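Local coordinates for protein probable zinc protease PqqL (Escherichia coli, PDB 6OFT) that probably cleaves peptides as a periplasmic zinc metalloprotease of the M16 family, the chain here being the first half of the whole protein, at residues F287-L291 with E341-I345; E279-L283 with S416-W421; L14-L18 with K217-L223; R192-N198 with N226-N231; Y23-P28 with Q373-L378. One frame throughout, in Å; residues are numbered along the deposited sequence.

Interaction 1: residues F287-L291 with E341-I345; sequences FNQRL and ELATI
Phe287 lays one face of its ring under the carboxylate of Glu341, planes stacked 21° apart and Glu341 OE2 3.2 Å from Phe287 CD2. This is helix-on-helix packing in the second alpha/beta unit of an M16 peptidase half: segments 287-291 and 341-345 of helices 271-296 and 331-348 run at 117°, their axes 11.6 Å apart, and every touching residue is buried. A chi1 of -179°, which sets CG opposite the backbone N, carries the Phe287 ring across to the other helix, where CE2 meets Leu342 CD2 and CD2 meets Ile345 CD1, both at 3.8 Å. Trimming this ring to an alanine would probably open a gap below the Glu341 carboxylate and leave the methyl ends of Leu342 and Ile345 without their aromatic partner. Glu341 pushes its acid into apolar surroundings: OE1 lies 3.3 Å from Leu291 CB, is buried and finds no polar partner, while OE2 sits near Phe287 O, also an acceptor. Such a setting would probably raise its pKa. Arg290 does not pair with it; its guanidinium is held by Glu354 and Gly349 O, and NH1 skims Ile345 CG1 at 3.6 Å. From NH1 a water, accepting at 2.8 Å, leads weakly to Thr344 O.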
# COMPACT_ATOMS: atom_id res chain seq x y z
N PHE A 287 -10.70 -17.78 6.48
CA PHE A 287 -10.88 -18.35 5.15
C PHE A 287 -9.59 -19.09 4.75
O PHE A 287 -9.65 -20.25 4.35
CB PHE A 287 -11.20 -17.25 4.12
CG PHE A 287 -11.43 -17.77 2.72
CD1 PHE A 287 -10.36 -17.99 1.86
CD2 PHE A 287 -12.72 -18.05 2.27
CE1 PHE A 287 -10.58 -18.47 0.56
CE2 PHE A 287 -12.93 -18.55 0.98
CZ PHE A 287 -11.86 -18.75 0.14
N ASN A 288 -8.43 -18.40 4.87
CA ASN A 288 -7.09 -18.90 4.56
C ASN A 288 -6.78 -20.16 5.35
O ASN A 288 -6.30 -21.13 4.77
CB ASN A 288 -6.02 -17.82 4.85
CG ASN A 288 -6.07 -16.69 3.85
OD1 ASN A 288 -6.68 -16.83 2.80
ND2 ASN A 288 -5.42 -15.56 4.14
N GLN A 289 -7.06 -20.12 6.67
CA GLN A 289 -6.88 -21.22 7.62
C GLN A 289 -7.66 -22.45 7.14
O GLN A 289 -7.05 -23.49 6.91
CB GLN A 289 -7.30 -20.77 9.04
CG GLN A 289 -7.23 -21.85 10.13
CD GLN A 289 -7.36 -21.28 11.53
OE1 GLN A 289 -8.43 -21.32 12.15
NE2 GLN A 289 -6.27 -20.76 12.06
N ARG A 290 -8.99 -22.31 6.90
CA ARG A 290 -9.83 -23.41 6.44
C ARG A 290 -9.34 -24.03 5.14
O ARG A 290 -9.20 -25.24 5.09
CB ARG A 290 -11.31 -23.04 6.36
CG ARG A 290 -12.18 -24.28 6.54
CD ARG A 290 -13.64 -23.97 6.51
NE ARG A 290 -14.12 -23.51 7.81
CZ ARG A 290 -15.37 -23.12 8.03
NH1 ARG A 290 -16.26 -23.14 7.06
NH2 ARG A 290 -15.73 -22.70 9.24
N LEU A 291 -9.03 -23.20 4.12
CA LEU A 291 -8.53 -23.70 2.84
C LEU A 291 -7.22 -24.48 2.99
O LEU A 291 -7.09 -25.56 2.40
CB LEU A 291 -8.37 -22.55 1.81
CG LEU A 291 -8.04 -22.97 0.37
CD1 LEU A 291 -9.17 -23.79 -0.26
CD2 LEU A 291 -7.74 -21.76 -0.49
N GLU A 341 -16.43 -23.56 -0.51
CA GLU A 341 -15.95 -22.93 0.73
C GLU A 341 -16.76 -21.69 1.11
O GLU A 341 -17.03 -21.50 2.29
CB GLU A 341 -14.45 -22.62 0.68
CG GLU A 341 -13.85 -22.56 2.09
CD GLU A 341 -12.52 -21.84 2.28
OE1 GLU A 341 -11.60 -22.06 1.46
OE2 GLU A 341 -12.39 -21.09 3.27
N LEU A 342 -17.15 -20.88 0.13
CA LEU A 342 -17.94 -19.66 0.39
C LEU A 342 -19.35 -20.02 0.88
O LEU A 342 -19.85 -19.39 1.80
CB LEU A 342 -18.00 -18.75 -0.86
CG LEU A 342 -16.69 -18.08 -1.33
CD1 LEU A 342 -16.89 -17.46 -2.70
CD2 LEU A 342 -16.19 -17.02 -0.35
N ALA A 343 -19.97 -21.05 0.28
CA ALA A 343 -21.30 -21.52 0.66
C ALA A 343 -21.30 -22.21 2.04
O ALA A 343 -22.27 -22.05 2.79
CB ALA A 343 -21.85 -22.47 -0.39
N THR A 344 -20.21 -22.94 2.39
CA THR A 344 -20.07 -23.60 3.70
C THR A 344 -20.08 -22.54 4.83
O THR A 344 -20.76 -22.73 5.85
CB THR A 344 -18.83 -24.53 3.70
OG1 THR A 344 -18.98 -25.50 2.67
CG2 THR A 344 -18.64 -25.26 5.03
N ILE A 345 -19.34 -21.43 4.64
CA ILE A 345 -19.26 -20.30 5.59
C ILE A 345 -20.62 -19.59 5.63
O ILE A 345 -21.05 -19.16 6.71
CB ILE A 345 -18.10 -19.33 5.25
CG1 ILE A 345 -16.75 -20.07 5.16
CG2 ILE A 345 -18.03 -18.18 6.27
CD1 ILE A 345 -15.62 -19.31 4.38
O HOH W 1 -18.93 -23.06 7.79

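Interaction 2: residues E279-L283 with S416-W421; sequences EWSML and SLAEKW
Lys420 passes at about a right angle across the indole of Trp280, its CD over the face of the six-membered ring, 3.6 Å from the centroid and 14° off the normal, a CH-pi contact. Bends at chi2 and chi4 bring the amine back to Glu279, whose side chain it also crosses at about a right angle; Glu279 OE1 and Lys420 NZ form a salt bridge at 3.5 Å. The other oxygen, OE2, accepts from Ser416 OG at 2.7 Å on its syn side, though 34° out of the carboxylate plane. A water joins OE1 to Ser416 O. Beside this polar group, Leu283 and Leu417 slide past one another in opposite directions, and Leu283 CD2 rests 4.0 Å from Trp421 CE3. The axes of segments 279-283 and 416-421, on helices 271-296 and 414-425, cross at -85°, 10.4 Å apart at their closest. Glu279 thus ties serine, lysine and water to one carboxylate, and the lysine, with Glu276 as a long, weak second partner, would probably help keep that acid ionised.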
# COMPACT_ATOMS: atom_id res chain seq x y z
N GLU A 279 -11.87 -7.39 12.51
CA GLU A 279 -12.90 -8.32 12.04
C GLU A 279 -12.73 -8.67 10.56
O GLU A 279 -12.88 -9.84 10.23
CB GLU A 279 -14.31 -7.79 12.34
CG GLU A 279 -14.66 -7.86 13.82
CD GLU A 279 -16.11 -7.63 14.18
OE1 GLU A 279 -16.79 -6.87 13.47
OE2 GLU A 279 -16.56 -8.19 15.21
N TRP A 280 -12.38 -7.69 9.69
CA TRP A 280 -12.14 -8.00 8.26
C TRP A 280 -10.90 -8.87 8.11
O TRP A 280 -10.92 -9.80 7.32
CB TRP A 280 -12.01 -6.75 7.38
CG TRP A 280 -13.27 -5.95 7.22
CD1 TRP A 280 -13.44 -4.63 7.53
CD2 TRP A 280 -14.54 -6.42 6.74
NE1 TRP A 280 -14.74 -4.25 7.29
CE2 TRP A 280 -15.44 -5.33 6.81
CE3 TRP A 280 -15.01 -7.66 6.26
CZ2 TRP A 280 -16.78 -5.44 6.40
CZ3 TRP A 280 -16.34 -7.78 5.88
CH2 TRP A 280 -17.21 -6.67 5.94
N SER A 281 -9.85 -8.57 8.89
CA SER A 281 -8.57 -9.28 8.92
C SER A 281 -8.76 -10.72 9.39
O SER A 281 -8.14 -11.63 8.84
CB SER A 281 -7.59 -8.55 9.84
OG SER A 281 -6.37 -9.26 9.96
N MET A 282 -9.62 -10.92 10.40
CA MET A 282 -9.90 -12.25 10.93
C MET A 282 -10.73 -13.08 9.98
O MET A 282 -10.43 -14.26 9.84
CB MET A 282 -10.50 -12.19 12.32
CG MET A 282 -9.42 -12.05 13.36
SD MET A 282 -10.07 -11.98 15.00
CE MET A 282 -8.64 -11.43 15.85
N LEU A 283 -11.72 -12.47 9.28
CA LEU A 283 -12.54 -13.17 8.28
C LEU A 283 -11.64 -13.70 7.16
O LEU A 283 -11.80 -14.84 6.75
CB LEU A 283 -13.64 -12.26 7.70
CG LEU A 283 -14.92 -12.10 8.52
CD1 LEU A 283 -15.85 -11.13 7.87
CD2 LEU A 283 -15.65 -13.44 8.73
N SER A 416 -20.48 -12.05 15.89
CA SER A 416 -20.15 -10.74 15.28
C SER A 416 -19.57 -10.92 13.87
O SER A 416 -19.87 -10.13 12.97
CB SER A 416 -19.24 -9.91 16.19
OG SER A 416 -17.88 -10.33 16.19
N LEU A 417 -18.79 -11.98 13.68
CA LEU A 417 -18.21 -12.33 12.39
C LEU A 417 -19.26 -12.88 11.41
O LEU A 417 -19.14 -12.65 10.20
CB LEU A 417 -17.04 -13.31 12.55
CG LEU A 417 -15.78 -12.79 13.25
CD1 LEU A 417 -14.70 -13.83 13.21
CD2 LEU A 417 -15.25 -11.48 12.61
N ALA A 418 -20.28 -13.60 11.91
CA ALA A 418 -21.36 -14.15 11.08
C ALA A 418 -22.17 -12.99 10.52
O ALA A 418 -22.57 -13.04 9.35
CB ALA A 418 -22.26 -15.08 11.89
N GLU A 419 -22.35 -11.92 11.32
CA GLU A 419 -23.04 -10.70 10.91
C GLU A 419 -22.28 -10.00 9.79
O GLU A 419 -22.89 -9.64 8.77
CB GLU A 419 -23.21 -9.75 12.10
CG GLU A 419 -24.31 -8.73 11.88
CD GLU A 419 -24.08 -7.41 12.59
OE1 GLU A 419 -23.74 -7.42 13.79
OE2 GLU A 419 -24.25 -6.36 11.93
N LYS A 420 -20.95 -9.84 9.96
CA LYS A 420 -20.06 -9.20 9.00
C LYS A 420 -19.95 -9.99 7.70
O LYS A 420 -19.90 -9.39 6.62
CB LYS A 420 -18.67 -8.97 9.62
CG LYS A 420 -18.51 -7.61 10.24
CD LYS A 420 -17.37 -6.84 9.57
CE LYS A 420 -16.83 -5.69 10.40
NZ LYS A 420 -17.89 -4.75 10.86
N TRP A 421 -19.91 -11.34 7.81
CA TRP A 421 -19.88 -12.23 6.65
C TRP A 421 -21.17 -12.10 5.84
O TRP A 421 -21.12 -11.98 4.61
CB TRP A 421 -19.67 -13.69 7.06
CG TRP A 421 -19.58 -14.60 5.87
CD1 TRP A 421 -20.58 -15.35 5.33
CD2 TRP A 421 -18.42 -14.81 5.05
NE1 TRP A 421 -20.11 -16.04 4.24
CE2 TRP A 421 -18.79 -15.72 4.04
CE3 TRP A 421 -17.08 -14.39 5.14
CZ2 TRP A 421 -17.87 -16.20 3.09
CZ3 TRP A 421 -16.18 -14.83 4.17
CH2 TRP A 421 -16.58 -15.72 3.16
O HOH W 2 -19.74 -7.44 13.37

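Interaction 3: residues L14-L18 with K217-L223; sequences LDNGL and KDNLSKL
A single amide nitrogen, Asn16 ND2, serves two backbone carbonyls of the opposite segment, so that one side chain pins a loop to the C-terminal part of a helix and the turn beyond. Asn16 sits in the type I turn Leu14 to Gly17, the hairpin connection between antiparallel strands 10-13 and 19-24 at the edge of the mixed sheet of the alpha/beta unit that carries the predicted zinc site; the partner is the C-terminal part of helix 209-220 with the type I turn Leu220 to Leu223. ND2 gives to Leu220 O at 2.8 Å, in both the amide plane and the carbonyl plane, and to Leu223 O at 3.1 Å, there tilted 20° from each plane. Its OD1 meanwhile takes the N-H of Leu18 in an Asx turn, which holds the amide turned with ND2 toward those carbonyls. CG set between the backbone N and the carbonyl carbon (chi1 65°) brings the amide over the turn, within reach of Leu18 N. Leucines frame the polar centre: Leu14 CD1 lies 3.9 Å from Leu220 CB, and Leu18 CD2 touches Leu220 CD1 at 4.1 Å. Beyond them, Phe201 and Met114 line the buried side. Ser221 OG turns back to donate to Lys217 O, while a water gives one hydrogen to Ser221 O at 2.8 Å and weakly accepts from Asn16 N.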
# COMPACT_ATOMS: atom_id res chain seq x y z
N LEU A 14 7.67 22.31 12.91
CA LEU A 14 8.54 23.49 12.96
C LEU A 14 7.60 24.70 12.79
O LEU A 14 6.48 24.51 12.31
CB LEU A 14 9.59 23.42 11.82
CG LEU A 14 10.65 22.28 11.91
CD1 LEU A 14 11.58 22.31 10.73
CD2 LEU A 14 11.47 22.36 13.20
N ASP A 15 8.04 25.94 13.16
CA ASP A 15 7.17 27.13 13.02
C ASP A 15 6.71 27.40 11.58
O ASP A 15 5.65 27.98 11.37
CB ASP A 15 7.80 28.40 13.61
CG ASP A 15 7.96 28.40 15.11
OD1 ASP A 15 7.26 27.60 15.78
OD2 ASP A 15 8.78 29.19 15.63
N ASN A 16 7.50 26.94 10.59
CA ASN A 16 7.13 27.09 9.17
C ASN A 16 6.04 26.07 8.73
O ASN A 16 5.59 26.13 7.59
CB ASN A 16 8.37 27.05 8.27
CG ASN A 16 9.12 25.74 8.26
OD1 ASN A 16 8.62 24.70 8.69
ND2 ASN A 16 10.33 25.76 7.74
N GLY A 17 5.63 25.16 9.61
CA GLY A 17 4.59 24.19 9.32
C GLY A 17 5.04 22.80 8.93
O GLY A 17 4.19 21.91 8.78
N LEU A 18 6.36 22.59 8.74
CA LEU A 18 6.91 21.29 8.38
C LEU A 18 6.76 20.34 9.57
O LEU A 18 7.12 20.70 10.68
CB LEU A 18 8.40 21.40 7.94
CG LEU A 18 9.05 20.07 7.48
CD1 LEU A 18 9.72 20.22 6.13
CD2 LEU A 18 10.05 19.56 8.53
N LYS A 217 15.80 20.91 12.77
CA LYS A 217 15.68 22.34 13.03
C LYS A 217 16.79 23.17 12.37
O LYS A 217 16.50 24.20 11.78
CB LYS A 217 15.56 22.64 14.54
CG LYS A 217 15.07 24.05 14.84
CD LYS A 217 14.81 24.31 16.32
CE LYS A 217 14.56 25.78 16.58
NZ LYS A 217 15.80 26.59 16.46
N ASP A 218 18.05 22.71 12.45
CA ASP A 218 19.18 23.44 11.85
C ASP A 218 19.10 23.56 10.34
O ASP A 218 19.67 24.50 9.78
CB ASP A 218 20.52 22.79 12.21
CG ASP A 218 20.95 22.92 13.66
OD1 ASP A 218 21.99 22.32 14.02
OD2 ASP A 218 20.25 23.61 14.43
N ASN A 219 18.42 22.61 9.67
CA ASN A 219 18.40 22.58 8.22
C ASN A 219 17.06 22.84 7.55
O ASN A 219 17.05 23.12 6.35
CB ASN A 219 18.96 21.25 7.75
CG ASN A 219 20.42 21.10 8.11
OD1 ASN A 219 21.28 21.76 7.54
ND2 ASN A 219 20.72 20.25 9.06
N LEU A 220 15.94 22.76 8.27
CA LEU A 220 14.64 22.90 7.62
C LEU A 220 13.76 24.00 8.17
O LEU A 220 12.70 24.27 7.60
CB LEU A 220 13.88 21.54 7.63
CG LEU A 220 14.57 20.36 6.91
CD1 LEU A 220 13.89 19.03 7.23
CD2 LEU A 220 14.64 20.57 5.39
N SER A 221 14.17 24.64 9.27
CA SER A 221 13.35 25.71 9.86
C SER A 221 13.44 27.04 9.10
O SER A 221 12.51 27.86 9.20
CB SER A 221 13.66 25.88 11.35
OG SER A 221 14.98 26.37 11.58
N LYS A 222 14.50 27.23 8.28
CA LYS A 222 14.65 28.46 7.49
C LYS A 222 13.82 28.47 6.19
O LYS A 222 13.79 29.51 5.51
CB LYS A 222 16.13 28.79 7.22
CG LYS A 222 16.85 29.34 8.46
CD LYS A 222 18.01 30.29 8.13
CE LYS A 222 19.34 29.61 7.88
NZ LYS A 222 19.91 29.01 9.12
N LEU A 223 13.13 27.35 5.85
CA LEU A 223 12.27 27.30 4.66
C LEU A 223 11.11 28.28 4.89
O LEU A 223 10.50 28.24 5.96
CB LEU A 223 11.68 25.89 4.41
CG LEU A 223 12.63 24.72 4.09
CD1 LEU A 223 11.89 23.40 4.19
CD2 LEU A 223 13.26 24.86 2.72
O HOH W 3 10.52 27.22 11.00

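Interaction 4: residues R192-N198 with N226-N231; sequences RWYQPNN and NKAAEN
In this contact asparagine side chains and backbone groups hold an extended linker against the turn leaving a helix: residues 226-231, on the way from helix 209-220 to strand 242-248, lie against the end of helix 183-193 and the chain leading to strand 199-205. Ala229 N donates to Arg192 O at 3.0 Å. One residue earlier, Ala228 N gives an almost straight bond (2.8 Å, 171°) to Asn197 OD1, tilted slightly from the carbonyl plane. A water links Asn197 ND2 to Ala228 O, so that amide holds both backbone polar groups of Ala228, one directly. The linker joins the two alpha/beta units of this half of an M16 peptidase, and the contact seats its start on the first unit. Trp193 lies under it: Ala229 CB stands over the face of the six-membered ring, 4.0 Å from the centroid, a CH-pi contact, while Glu230 O meets the ring edge at CH2. Arg192 CG covers the same face as Ala229, and the guanidinium is paired with Glu49. Ala228 CB fits against Asn198 CB at 3.6 Å. Asn198 uses ND2 to hold Trp193 O at 2.9 Å and also bonds Thr40. Asn231 ND2 donates to Asn198 OD1 at 2.9 Å from above the carbonyl plane, off any lone pair, and Asn231 OD1 accepts from Thr40 OG1.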
# COMPACT_ATOMS: atom_id res chain seq x y z
N ARG A 192 3.20 24.85 -6.10
CA ARG A 192 1.83 24.68 -5.61
C ARG A 192 1.77 23.69 -4.43
O ARG A 192 1.07 23.95 -3.45
CB ARG A 192 0.91 24.16 -6.75
CG ARG A 192 -0.57 23.97 -6.36
CD ARG A 192 -1.56 24.36 -7.46
NE ARG A 192 -1.31 23.68 -8.73
CZ ARG A 192 -0.98 24.29 -9.86
NH1 ARG A 192 -0.90 25.61 -9.91
NH2 ARG A 192 -0.75 23.59 -10.95
N TRP A 193 2.48 22.55 -4.54
CA TRP A 193 2.41 21.46 -3.57
C TRP A 193 3.62 21.30 -2.66
O TRP A 193 3.46 20.74 -1.57
CB TRP A 193 2.11 20.14 -4.31
CG TRP A 193 0.85 20.20 -5.11
CD1 TRP A 193 0.74 20.31 -6.47
CD2 TRP A 193 -0.49 20.26 -4.60
NE1 TRP A 193 -0.58 20.39 -6.84
CE2 TRP A 193 -1.36 20.34 -5.72
CE3 TRP A 193 -1.05 20.21 -3.31
CZ2 TRP A 193 -2.76 20.40 -5.58
CZ3 TRP A 193 -2.43 20.23 -3.18
CH2 TRP A 193 -3.27 20.32 -4.30
N TYR A 194 4.82 21.74 -3.09
CA TYR A 194 6.04 21.62 -2.28
C TYR A 194 6.25 22.84 -1.41
O TYR A 194 7.07 23.73 -1.71
CB TYR A 194 7.30 21.32 -3.14
CG TYR A 194 7.37 19.92 -3.70
CD1 TYR A 194 6.39 19.44 -4.57
CD2 TYR A 194 8.48 19.11 -3.47
CE1 TYR A 194 6.47 18.16 -5.12
CE2 TYR A 194 8.60 17.85 -4.06
CZ TYR A 194 7.59 17.38 -4.88
OH TYR A 194 7.68 16.13 -5.44
N GLN A 195 5.46 22.91 -0.34
CA GLN A 195 5.49 23.97 0.68
C GLN A 195 5.51 23.27 2.04
O GLN A 195 5.02 22.14 2.10
CB GLN A 195 4.32 24.97 0.52
CG GLN A 195 4.37 25.81 -0.79
CD GLN A 195 5.69 26.50 -1.12
OE1 GLN A 195 6.54 26.73 -0.27
NE2 GLN A 195 5.91 26.85 -2.39
N PRO A 196 6.15 23.86 3.10
CA PRO A 196 6.35 23.12 4.37
C PRO A 196 5.15 22.47 5.04
O PRO A 196 5.33 21.38 5.55
CB PRO A 196 6.99 24.17 5.29
CG PRO A 196 7.72 25.04 4.38
CD PRO A 196 6.85 25.16 3.15
N ASN A 197 3.96 23.08 5.02
CA ASN A 197 2.77 22.54 5.68
C ASN A 197 2.20 21.26 5.00
O ASN A 197 1.28 20.64 5.53
CB ASN A 197 1.70 23.63 5.83
CG ASN A 197 0.99 24.00 4.55
OD1 ASN A 197 1.54 23.94 3.45
ND2 ASN A 197 -0.27 24.40 4.67
N ASN A 198 2.76 20.88 3.83
CA ASN A 198 2.37 19.68 3.10
C ASN A 198 3.54 18.68 3.16
O ASN A 198 3.57 17.71 2.40
CB ASN A 198 2.00 20.05 1.64
CG ASN A 198 1.28 18.96 0.88
OD1 ASN A 198 0.43 18.25 1.42
ND2 ASN A 198 1.62 18.79 -0.39
N ASN A 226 5.43 29.29 3.50
CA ASN A 226 4.41 29.29 2.46
C ASN A 226 3.45 28.12 2.71
O ASN A 226 3.85 27.09 3.28
CB ASN A 226 5.03 29.20 1.05
CG ASN A 226 6.02 30.28 0.69
OD1 ASN A 226 7.18 30.01 0.34
ND2 ASN A 226 5.60 31.53 0.73
N LYS A 227 2.18 28.32 2.34
CA LYS A 227 1.11 27.34 2.49
C LYS A 227 0.90 26.68 1.13
O LYS A 227 0.78 27.37 0.11
CB LYS A 227 -0.20 28.03 2.93
CG LYS A 227 -0.09 28.90 4.19
CD LYS A 227 -0.41 28.14 5.46
CE LYS A 227 -1.59 28.75 6.18
NZ LYS A 227 -1.83 28.11 7.50
N ALA A 228 0.85 25.34 1.11
CA ALA A 228 0.59 24.61 -0.13
C ALA A 228 -0.92 24.72 -0.42
O ALA A 228 -1.68 25.17 0.46
CB ALA A 228 0.97 23.15 0.02
N ALA A 229 -1.34 24.33 -1.64
CA ALA A 229 -2.77 24.28 -1.99
C ALA A 229 -3.39 23.13 -1.18
O ALA A 229 -2.65 22.25 -0.74
CB ALA A 229 -2.94 24.00 -3.48
N GLU A 230 -4.71 23.15 -0.94
CA GLU A 230 -5.31 22.07 -0.16
C GLU A 230 -5.46 20.81 -1.01
O GLU A 230 -5.85 20.89 -2.17
CB GLU A 230 -6.64 22.49 0.51
CG GLU A 230 -7.77 22.86 -0.44
CD GLU A 230 -9.15 22.96 0.19
OE1 GLU A 230 -10.11 22.44 -0.43
OE2 GLU A 230 -9.28 23.54 1.29
N ASN A 231 -5.12 19.65 -0.44
CA ASN A 231 -5.26 18.37 -1.14
C ASN A 231 -6.74 18.05 -1.18
O ASN A 231 -7.39 18.05 -0.13
CB ASN A 231 -4.50 17.25 -0.43
CG ASN A 231 -3.01 17.29 -0.68
OD1 ASN A 231 -2.53 16.99 -1.79
ND2 ASN A 231 -2.25 17.66 0.34
O HOH W 4 -2.52 24.54 3.02

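Interaction 5: residues Y23-P28 with Q373-L378; sequences YPHAHP and QAERDL. With PO4 (phosphate ion), chain D.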
# COMPACT_ATOMS: atom_id res chain seq x y z
N TYR A 23 12.07 8.24 15.15
CA TYR A 23 11.94 6.96 15.83
C TYR A 23 13.30 6.32 15.98
O TYR A 23 13.96 6.09 14.96
CB TYR A 23 10.95 6.03 15.11
CG TYR A 23 10.51 4.87 15.98
CD1 TYR A 23 9.46 5.01 16.88
CD2 TYR A 23 11.17 3.65 15.94
CE1 TYR A 23 9.09 3.97 17.73
CE2 TYR A 23 10.81 2.60 16.78
CZ TYR A 23 9.76 2.76 17.67
OH TYR A 23 9.39 1.72 18.50
N PRO A 24 13.74 6.01 17.23
CA PRO A 24 15.06 5.36 17.40
C PRO A 24 15.03 3.89 17.02
O PRO A 24 14.04 3.22 17.29
CB PRO A 24 15.35 5.55 18.89
CG PRO A 24 14.00 5.66 19.53
CD PRO A 24 13.06 6.22 18.53
N HIS A 25 16.10 3.40 16.39
CA HIS A 25 16.25 2.00 16.01
C HIS A 25 17.72 1.68 15.82
O HIS A 25 18.44 2.48 15.26
CB HIS A 25 15.42 1.64 14.76
CG HIS A 25 15.17 0.16 14.64
ND1 HIS A 25 14.48 -0.53 15.61
CD2 HIS A 25 15.56 -0.71 13.67
CE1 HIS A 25 14.44 -1.78 15.21
NE2 HIS A 25 15.08 -1.95 14.06
N ALA A 26 18.18 0.53 16.31
CA ALA A 26 19.61 0.20 16.21
C ALA A 26 19.84 -1.19 15.58
O ALA A 26 20.69 -1.95 16.03
CB ALA A 26 20.28 0.29 17.59
N HIS A 27 19.07 -1.49 14.53
CA HIS A 27 19.17 -2.73 13.76
C HIS A 27 18.92 -2.38 12.27
O HIS A 27 17.76 -2.25 11.86
CB HIS A 27 18.19 -3.79 14.30
CG HIS A 27 18.36 -5.15 13.69
ND1 HIS A 27 17.48 -5.62 12.73
CD2 HIS A 27 19.30 -6.09 13.93
CE1 HIS A 27 17.89 -6.84 12.43
NE2 HIS A 27 18.99 -7.16 13.11
N PRO A 28 20.00 -2.14 11.46
CA PRO A 28 21.43 -2.21 11.81
C PRO A 28 21.92 -1.03 12.63
O PRO A 28 21.37 0.07 12.56
CB PRO A 28 22.12 -2.31 10.43
CG PRO A 28 21.19 -1.67 9.48
CD PRO A 28 19.80 -1.77 10.05
N GLN A 373 11.28 -6.56 19.27
CA GLN A 373 11.11 -5.25 18.60
C GLN A 373 12.42 -4.55 18.25
O GLN A 373 12.46 -3.85 17.23
CB GLN A 373 10.17 -4.30 19.34
CG GLN A 373 10.67 -3.68 20.65
CD GLN A 373 9.68 -2.62 21.05
OE1 GLN A 373 8.60 -2.92 21.52
NE2 GLN A 373 9.99 -1.34 20.82
N ALA A 374 13.49 -4.75 19.03
CA ALA A 374 14.78 -4.12 18.73
C ALA A 374 15.40 -4.63 17.40
O ALA A 374 16.20 -3.92 16.80
CB ALA A 374 15.75 -4.32 19.89
N GLU A 375 14.97 -5.82 16.94
CA GLU A 375 15.47 -6.48 15.73
C GLU A 375 14.58 -6.31 14.49
O GLU A 375 14.81 -6.98 13.49
CB GLU A 375 15.74 -7.97 16.01
CG GLU A 375 17.02 -8.23 16.80
CD GLU A 375 17.01 -7.79 18.25
OE1 GLU A 375 15.98 -7.98 18.93
OE2 GLU A 375 18.05 -7.25 18.70
N ARG A 376 13.60 -5.40 14.54
CA ARG A 376 12.72 -5.14 13.39
C ARG A 376 13.51 -4.66 12.17
O ARG A 376 14.52 -3.98 12.32
CB ARG A 376 11.67 -4.09 13.73
CG ARG A 376 10.56 -4.59 14.63
CD ARG A 376 9.62 -3.45 15.00
NE ARG A 376 10.22 -2.53 15.97
CZ ARG A 376 9.59 -1.49 16.51
NH1 ARG A 376 8.33 -1.23 16.18
NH2 ARG A 376 10.22 -0.70 17.37
N ASP A 377 13.04 -5.01 10.97
CA ASP A 377 13.64 -4.58 9.71
C ASP A 377 13.47 -3.06 9.62
O ASP A 377 12.35 -2.56 9.79
CB ASP A 377 12.93 -5.25 8.52
CG ASP A 377 13.45 -4.79 7.19
OD1 ASP A 377 14.57 -5.17 6.82
OD2 ASP A 377 12.75 -4.00 6.53
N LEU A 378 14.58 -2.33 9.44
CA LEU A 378 14.60 -0.87 9.39
C LEU A 378 13.68 -0.30 8.31
O LEU A 378 12.85 0.58 8.59
CB LEU A 378 16.05 -0.34 9.25
CG LEU A 378 16.23 1.18 9.22
CD1 LEU A 378 15.76 1.84 10.51
CD2 LEU A 378 17.67 1.55 8.91
P PO4 D . 13.53 0.07 19.15
O1 PO4 D . 12.97 -0.19 17.74
O2 PO4 D . 12.67 -0.77 20.20
O3 PO4 D . 15.07 -0.36 19.26
O4 PO4 D . 13.37 1.64 19.45
O HOH W 5 17.05 -1.50 17.85
O HOH W 6 17.07 -3.73 9.57
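A phosphate ion, probably from the crystallisation liquor, occupies an anion pocket where the end of strand 19-24 meets the loop before helix 378-391. His25 ND1 donates to PO4 O1 at 2.6 Å, and Arg376 NH2 reaches the same oxygen at 2.8 Å; Gln373 NE2 donates to O2. His25 is gripped at both ring nitrogens, since NE2 gives to Arg376 O at 2.7 Å, 21° out of the ring plane. Donation from both nitrogens would fit a protonated ring, which the nearby anion would probably favour. Replacing it with an alanine would probably leave Arg376 O without its strong donor and the phosphate without one of its hydrogen-bond donors. Arg376 also gives NH2 to Tyr23 OH at 2.8 Å, in the guanidinium plane, with the tyrosine ring turned 82° from it; that hydroxyl bonds Asp6 too. NE returns to Gln373 O, which fixes the guanidinium. Farther along, His27 lays its ring face over Glu375 CA, 3.9 Å from the centroid, and Pro28, which follows a cis peptide bond, packs its CD 4.1 Å from Leu378 CB. A water joins Ala26 N, Ala374 O and PO4 O3, completing an anion-binding pocket between a strand end and the loop whose Asp377 N-caps the next helix.

How the interactions relate
Interactions 1 and 2 form one block: both use helix 271-296, their centres are about 13 Å apart, and Trp421 bridges them, with Ile345 CG2 3.4 Å from Trp421 CE2. Interactions 3 and 4 adjoin likewise, centres about 14 Å apart, where Pro196 CB lies 3.3 Å from Asn16 O. Interaction 1 lies on the opposite side of the chain's centre from interactions 3 and 4; its centre is about 53 Å from that of interaction 3. Interaction 5, with its phosphate, stands between, its centre about 27 Å from that of interaction 3 and about 33 Å from that of interaction 2. Interaction 4 approaches the predicted active site: the Trp193 side chain is about 11 Å from that of Glu57, the predicted proton acceptor.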